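Local coordinates for OLD nuclease (Thermus scotoductus, PDB 6P74), which degrades linear and supercoiled double-stranded DNA from 5' to 3', nicks and linearizes circular DNA, and has DNA-stimulated ATPase activity, at residues 41-46 and 53-58; 3-8 and 35-40. One frame throughout, in Å; residues are numbered along the deposited sequence.

Contact 1 of 2, residues 41-46 and 53-58; sequences IDLVLG and RSFRIP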
loop_
_atom_site.group_PDB
_atom_site.type_symbol
_atom_site.label_atom_id
_atom_site.label_comp_id
_atom_site.label_asym_id
_atom_site.label_seq_id
_atom_site.Cartn_x
_atom_site.Cartn_y
_atom_site.Cartn_z
ATOM N N ILE A 41 0.451 7.071 -12.344
ATOM C CA ILE A 41 -0.408 6.943 -13.517
ATOM C C ILE A 41 -1.772 6.419 -13.101
ATOM O O ILE A 41 -2.815 6.931 -13.533
ATOM C CB ILE A 41 0.251 6.038 -14.576
ATOM C CG1 ILE A 41 1.517 6.693 -15.139
ATOM C CG2 ILE A 41 -0.745 5.702 -15.692
ATOM C CD1 ILE A 41 2.471 5.715 -15.891
ATOM N N ASP A 42 -1.788 5.410 -12.225
ATOM C CA ASP A 42 -3.052 4.801 -11.843
ATOM C C ASP A 42 -3.961 5.764 -11.081
ATOM O O ASP A 42 -5.186 5.630 -11.149
ATOM C CB ASP A 42 -2.800 3.568 -10.999
ATOM C CG ASP A 42 -4.040 2.742 -10.832
ATOM O OD1 ASP A 42 -4.519 2.229 -11.867
ATOM O OD2 ASP A 42 -4.544 2.619 -9.691
ATOM N N LEU A 43 -3.380 6.698 -10.319
ATOM C CA LEU A 43 -4.164 7.696 -9.598
ATOM C C LEU A 43 -5.010 8.517 -10.551
ATOM O O LEU A 43 -6.172 8.825 -10.261
ATOM C CB LEU A 43 -3.232 8.626 -8.824
ATOM C CG LEU A 43 -3.039 8.315 -7.355
ATOM C CD1 LEU A 43 -2.103 9.322 -6.715
ATOM C CD2 LEU A 43 -4.396 8.363 -6.734
ATOM N N VAL A 44 -4.428 8.905 -11.683
ATOM C CA VAL A 44 -5.115 9.772 -12.628
ATOM C C VAL A 44 -6.046 8.976 -13.533
ATOM O O VAL A 44 -7.147 9.434 -13.867
ATOM C CB VAL A 44 -4.075 10.556 -13.439
ATOM C CG1 VAL A 44 -4.764 11.592 -14.324
ATOM C CG2 VAL A 44 -3.091 11.199 -12.495
ATOM N N LEU A 45 -5.626 7.773 -13.938
ATOM C CA LEU A 45 -6.271 7.045 -15.025
ATOM C C LEU A 45 -6.749 5.653 -14.654
ATOM O O LEU A 45 -7.227 4.933 -15.538
ATOM C CB LEU A 45 -5.326 6.949 -16.230
ATOM C CG LEU A 45 -4.918 8.309 -16.806
ATOM C CD1 LEU A 45 -3.897 8.113 -17.904
ATOM C CD2 LEU A 45 -6.160 9.103 -17.300
ATOM N N GLY A 46 -6.619 5.248 -13.392
ATOM C CA GLY A 46 -7.159 3.987 -12.934
ATOM C C GLY A 46 -8.670 4.072 -12.848
ATOM O O GLY A 46 -9.289 5.066 -13.229
ATOM N N ARG A 53 -10.294 11.304 -1.461
ATOM C CA ARG A 53 -10.240 9.920 -0.994
ATOM C C ARG A 53 -9.168 9.097 -1.692
ATOM O O ARG A 53 -8.957 7.939 -1.309
ATOM C CB ARG A 53 -11.585 9.221 -1.204
ATOM C CG ARG A 53 -12.694 9.612 -0.248
ATOM C CD ARG A 53 -14.011 8.952 -0.654
ATOM N NE ARG A 53 -14.214 9.015 -2.102
ATOM C CZ ARG A 53 -15.382 9.271 -2.687
ATOM N NH1 ARG A 53 -16.462 9.499 -1.950
ATOM N NH2 ARG A 53 -15.465 9.310 -4.011
ATOM N N SER A 54 -8.510 9.643 -2.714
ATOM C CA SER A 54 -7.481 8.891 -3.416
ATOM C C SER A 54 -6.118 8.996 -2.746
ATOM O O SER A 54 -5.262 8.132 -2.972
ATOM C CB SER A 54 -7.373 9.375 -4.865
ATOM O OG SER A 54 -8.606 9.250 -5.548
ATOM N N PHE A 55 -5.895 10.028 -1.940
ATOM C CA PHE A 55 -4.592 10.300 -1.356
ATOM C C PHE A 55 -4.563 9.922 0.118
ATOM O O PHE A 55 -5.589 9.930 0.803
ATOM C CB PHE A 55 -4.229 11.782 -1.506
ATOM C CG PHE A 55 -3.945 12.200 -2.921
ATOM C CD1 PHE A 55 -4.976 12.588 -3.767
ATOM C CD2 PHE A 55 -2.645 12.223 -3.403
ATOM C CE1 PHE A 55 -4.711 12.986 -5.077
ATOM C CE2 PHE A 55 -2.370 12.616 -4.703
ATOM C CZ PHE A 55 -3.402 12.998 -5.544
ATOM N N ARG A 56 -3.370 9.585 0.595
ATOM C CA ARG A 56 -3.079 9.519 2.020
ATOM C C ARG A 56 -2.376 10.818 2.420
ATOM O O ARG A 56 -1.355 11.188 1.824
ATOM C CB ARG A 56 -2.224 8.286 2.344
ATOM C CG ARG A 56 -2.799 6.965 1.819
ATOM C CD ARG A 56 -2.007 5.743 2.297
ATOM N NE ARG A 56 -2.764 4.945 3.270
ATOM C CZ ARG A 56 -2.368 3.768 3.764
ATOM N NH1 ARG A 56 -1.213 3.230 3.378
ATOM N NH2 ARG A 56 -3.132 3.123 4.644
ATOM N N ILE A 57 -2.939 11.522 3.393
ATOM C CA ILE A 57 -2.393 12.782 3.893
ATOM C C ILE A 57 -1.938 12.550 5.329
ATOM O O ILE A 57 -2.779 12.288 6.200
ATOM C CB ILE A 57 -3.416 13.926 3.827
ATOM C CG1 ILE A 57 -3.811 14.218 2.383
ATOM C CG2 ILE A 57 -2.861 15.180 4.477
ATOM C CD1 ILE A 57 -4.783 13.223 1.814
ATOM N N PRO A 58 -0.634 12.683 5.637
ATOM C CA PRO A 58 0.391 13.223 4.737
ATOM C C PRO A 58 1.252 12.199 3.991
ATOM O O PRO A 58 2.146 12.615 3.246
ATOM C CB PRO A 58 1.270 14.034 5.692
ATOM C CG PRO A 58 1.068 13.369 7.081
ATOM C CD PRO A 58 -0.082 12.398 6.974
#
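L43 reaches out from the last turn of helix 34-45 and splits its two methyls between S54 and F55. Its CD2 rests on S54, 3.7 Å from CB and 3.9 Å from the backbone O. Its CD1 meets the F55 ring near the CE2-CZ bond, 3.9 Å from CE2 and 4.1 Å from CZ. The methyl comes to the ring obliquely. All these contacts are van der Waals. CD1 is anti to CA (chi2 -180°), which carries this methyl outward to the ring.

The serine meets the helix through carbon. Its OG lies beside its own backbone N (chi1 -58°) and is hydrogen-bonded to S51 N. The polar end of S54 is therefore used within its own turn. Farther along the loop, R56 N is hydrogen-bonded to D60 OD2.

The contact joins the end of the helix that begins in the ATP-binding motif to the connection that runs on to strand 70-76. F55 is buried against I70, L92 and C94. L43 also touches F10 and I72. The leucine thus sits between the loop and the antiparallel sheet, with strands 2-10, 70-76 and 85-97 lining the same apolar region.

Contact 2 of 2, residues 3-8 and 35-40; sequences KRLQVK and TTILRA. With SO4 (sulfate ion), chain D.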
loop_
_atom_site.group_PDB
_atom_site.type_symbol
_atom_site.label_atom_id
_atom_site.label_comp_id
_atom_site.label_asym_id
_atom_site.label_seq_id
_atom_site.Cartn_x
_atom_site.Cartn_y
_atom_site.Cartn_z
ATOM N N LYS A 3 1.754 9.496 -23.475
ATOM C CA LYS A 3 2.918 10.064 -24.123
ATOM C C LYS A 3 3.950 10.599 -23.152
ATOM O O LYS A 3 5.125 10.704 -23.513
ATOM C CB LYS A 3 2.491 11.205 -25.059
ATOM C CG LYS A 3 1.965 10.744 -26.404
ATOM C CD LYS A 3 3.089 10.072 -27.199
ATOM C CE LYS A 3 2.667 9.805 -28.626
ATOM N NZ LYS A 3 3.821 9.312 -29.420
ATOM N N ARG A 4 3.555 10.930 -21.932
ATOM C CA ARG A 4 4.477 11.634 -21.066
ATOM C C ARG A 4 3.840 11.632 -19.694
ATOM O O ARG A 4 2.610 11.594 -19.584
ATOM C CB ARG A 4 4.774 13.025 -21.629
ATOM C CG ARG A 4 5.575 13.926 -20.744
ATOM C CD ARG A 4 5.826 15.228 -21.472
ATOM N NE ARG A 4 6.488 16.226 -20.630
ATOM C CZ ARG A 4 6.502 17.533 -20.886
ATOM N NH1 ARG A 4 5.885 18.010 -21.962
ATOM N NH2 ARG A 4 7.126 18.367 -20.063
ATOM N N LEU A 5 4.683 11.626 -18.661
ATOM C CA LEU A 5 4.241 11.664 -17.275
ATOM C C LEU A 5 5.095 12.695 -16.551
ATOM O O LEU A 5 6.323 12.677 -16.676
ATOM C CB LEU A 5 4.348 10.311 -16.571
ATOM C CG LEU A 5 4.161 10.342 -15.051
ATOM C CD1 LEU A 5 2.710 10.551 -14.715
ATOM C CD2 LEU A 5 4.655 9.061 -14.444
ATOM N N GLN A 6 4.457 13.586 -15.797
ATOM C CA GLN A 6 5.171 14.513 -14.924
ATOM C C GLN A 6 4.662 14.337 -13.505
ATOM O O GLN A 6 3.450 14.281 -13.280
ATOM C CB GLN A 6 5.010 15.960 -15.367
ATOM C CG GLN A 6 5.727 16.264 -16.658
ATOM C CD GLN A 6 5.192 17.505 -17.357
ATOM O OE1 GLN A 6 4.020 17.564 -17.760
ATOM N NE2 GLN A 6 6.050 18.507 -17.508
ATOM N N VAL A 7 5.585 14.223 -12.555
ATOM C CA VAL A 7 5.222 14.029 -11.162
ATOM C C VAL A 7 6.038 14.984 -10.312
ATOM O O VAL A 7 7.263 15.058 -10.451
ATOM C CB VAL A 7 5.442 12.573 -10.717
ATOM C CG1 VAL A 7 4.977 12.383 -9.295
ATOM C CG2 VAL A 7 4.697 11.633 -11.636
ATOM N N LYS A 8 5.362 15.722 -9.439
ATOM C CA LYS A 8 6.028 16.654 -8.542
ATOM C C LYS A 8 5.503 16.425 -7.138
ATOM O O LYS A 8 4.298 16.551 -6.896
ATOM C CB LYS A 8 5.796 18.109 -8.968
ATOM C CG LYS A 8 6.286 18.444 -10.364
ATOM C CD LYS A 8 6.237 19.949 -10.617
ATOM C CE LYS A 8 6.974 20.320 -11.905
ATOM N NZ LYS A 8 7.587 21.688 -11.860
ATOM N N THR A 35 7.936 1.688 -8.781
ATOM C CA THR A 35 6.523 1.399 -8.573
ATOM C C THR A 35 5.722 2.680 -8.365
ATOM O O THR A 35 4.547 2.748 -8.746
ATOM C CB THR A 35 6.371 0.445 -7.384
ATOM O OG1 THR A 35 7.023 -0.794 -7.689
ATOM C CG2 THR A 35 4.913 0.171 -7.084
ATOM N N THR A 36 6.350 3.706 -7.791
ATOM C CA THR A 36 5.660 4.966 -7.553
ATOM C C THR A 36 5.302 5.657 -8.866
ATOM O O THR A 36 4.249 6.294 -8.969
ATOM C CB THR A 36 6.529 5.851 -6.659
ATOM O OG1 THR A 36 6.779 5.165 -5.415
ATOM C CG2 THR A 36 5.852 7.187 -6.379
ATOM N N ILE A 37 6.155 5.533 -9.888
ATOM C CA ILE A 37 5.768 5.998 -11.218
ATOM C C ILE A 37 4.473 5.322 -11.655
ATOM O O ILE A 37 3.525 5.985 -12.093
ATOM C CB ILE A 37 6.900 5.755 -12.234
ATOM C CG1 ILE A 37 8.064 6.720 -11.975
ATOM C CG2 ILE A 37 6.377 5.895 -13.668
ATOM C CD1 ILE A 37 9.302 6.442 -12.804
ATOM N N LEU A 38 4.408 3.994 -11.544
ATOM C CA LEU A 38 3.201 3.298 -11.974
ATOM C C LEU A 38 1.985 3.736 -11.162
ATOM O O LEU A 38 0.898 3.934 -11.728
ATOM C CB LEU A 38 3.384 1.792 -11.873
ATOM C CG LEU A 38 4.521 1.210 -12.703
ATOM C CD1 LEU A 38 4.416 -0.296 -12.693
ATOM C CD2 LEU A 38 4.460 1.751 -14.121
ATOM N N ARG A 39 2.134 3.879 -9.834
ATOM C CA ARG A 39 0.982 4.258 -9.012
ATOM C C ARG A 39 0.481 5.659 -9.372
ATOM O O ARG A 39 -0.730 5.917 -9.349
ATOM C CB ARG A 39 1.329 4.167 -7.527
ATOM C CG ARG A 39 1.837 2.788 -7.094
ATOM C CD ARG A 39 0.728 1.746 -6.894
ATOM N NE ARG A 39 0.660 1.311 -5.497
ATOM C CZ ARG A 39 1.426 0.364 -4.955
ATOM N NH1 ARG A 39 2.326 -0.280 -5.689
ATOM N NH2 ARG A 39 1.289 0.058 -3.671
ATOM N N ALA A 40 1.395 6.568 -9.727
ATOM C CA ALA A 40 0.986 7.911 -10.108
ATOM C C ALA A 40 0.096 7.887 -11.346
ATOM O O ALA A 40 -0.906 8.616 -11.414
ATOM C CB ALA A 40 2.214 8.792 -10.343
HETATM S S SO4 D . 9.543 1.272 -5.999
HETATM O O1 SO4 D . 10.680 2.142 -6.272
HETATM O O2 SO4 D . 9.142 0.613 -7.235
HETATM O O3 SO4 D . 9.928 0.260 -5.025
HETATM O O4 SO4 D . 8.435 2.060 -5.471
#
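L5 and V7 pack on I37 and A40, on the flank of the helix whose N-terminal turn holds a sulfate ion. This wholly buried, apolar contact therefore shares its helix with an anion site. L5 CD2 lies 3.7 Å from I37 CG2 and 4.0 Å from I37 O, so it touches both the branch methyl and the helix backbone. The two side chains cross obliquely. With CG anti to the backbone N (chi1 169°), L5 extends CD2 to the helix. V7 CG2 meets the CB of A40 at 4.0 Å. The short alanine side chain lets the strand come near: the CA atoms of V7 and A40 are 7.5 Å apart.

The first residues of helix 34-45, K34 and T35, complete the P-loop (Walker A) of this ABC-type ATPase, and both belong to the inferred ATP site. T35 OG1 donates a hydrogen bond of 2.6 Å to sulfate O2, although the place of that oxygen is doubtful. G31 N and G33 N also bind the ion, which probably occupies a phosphate position.

Strand 2-10 is paired with strands 13-19 and 70-76. R4 NH2 forms a salt bridge with D17 OD2 of strand 13-19.

Overall arrangement
Both contacts use helix 34-45, and their centres are about 11 Å apart. Contact 2 takes its first part and contact 1 its end. They meet where I41 CG1 packs on L5 CD2 at 4.0 Å. I72 of strand 70-76 also touches both, through L43 in contact 1 and through L5 and A40 in contact 2. Contact 2 is the buried one: every residue that touches is in the core, between helix and sheet. Contact 1 is partly buried and pairs the helix with a loop. Both are apolar; the one polar residue touching is S54 of contact 1. The second subunit lies near each: R56 of one chain packs on T35 of the other.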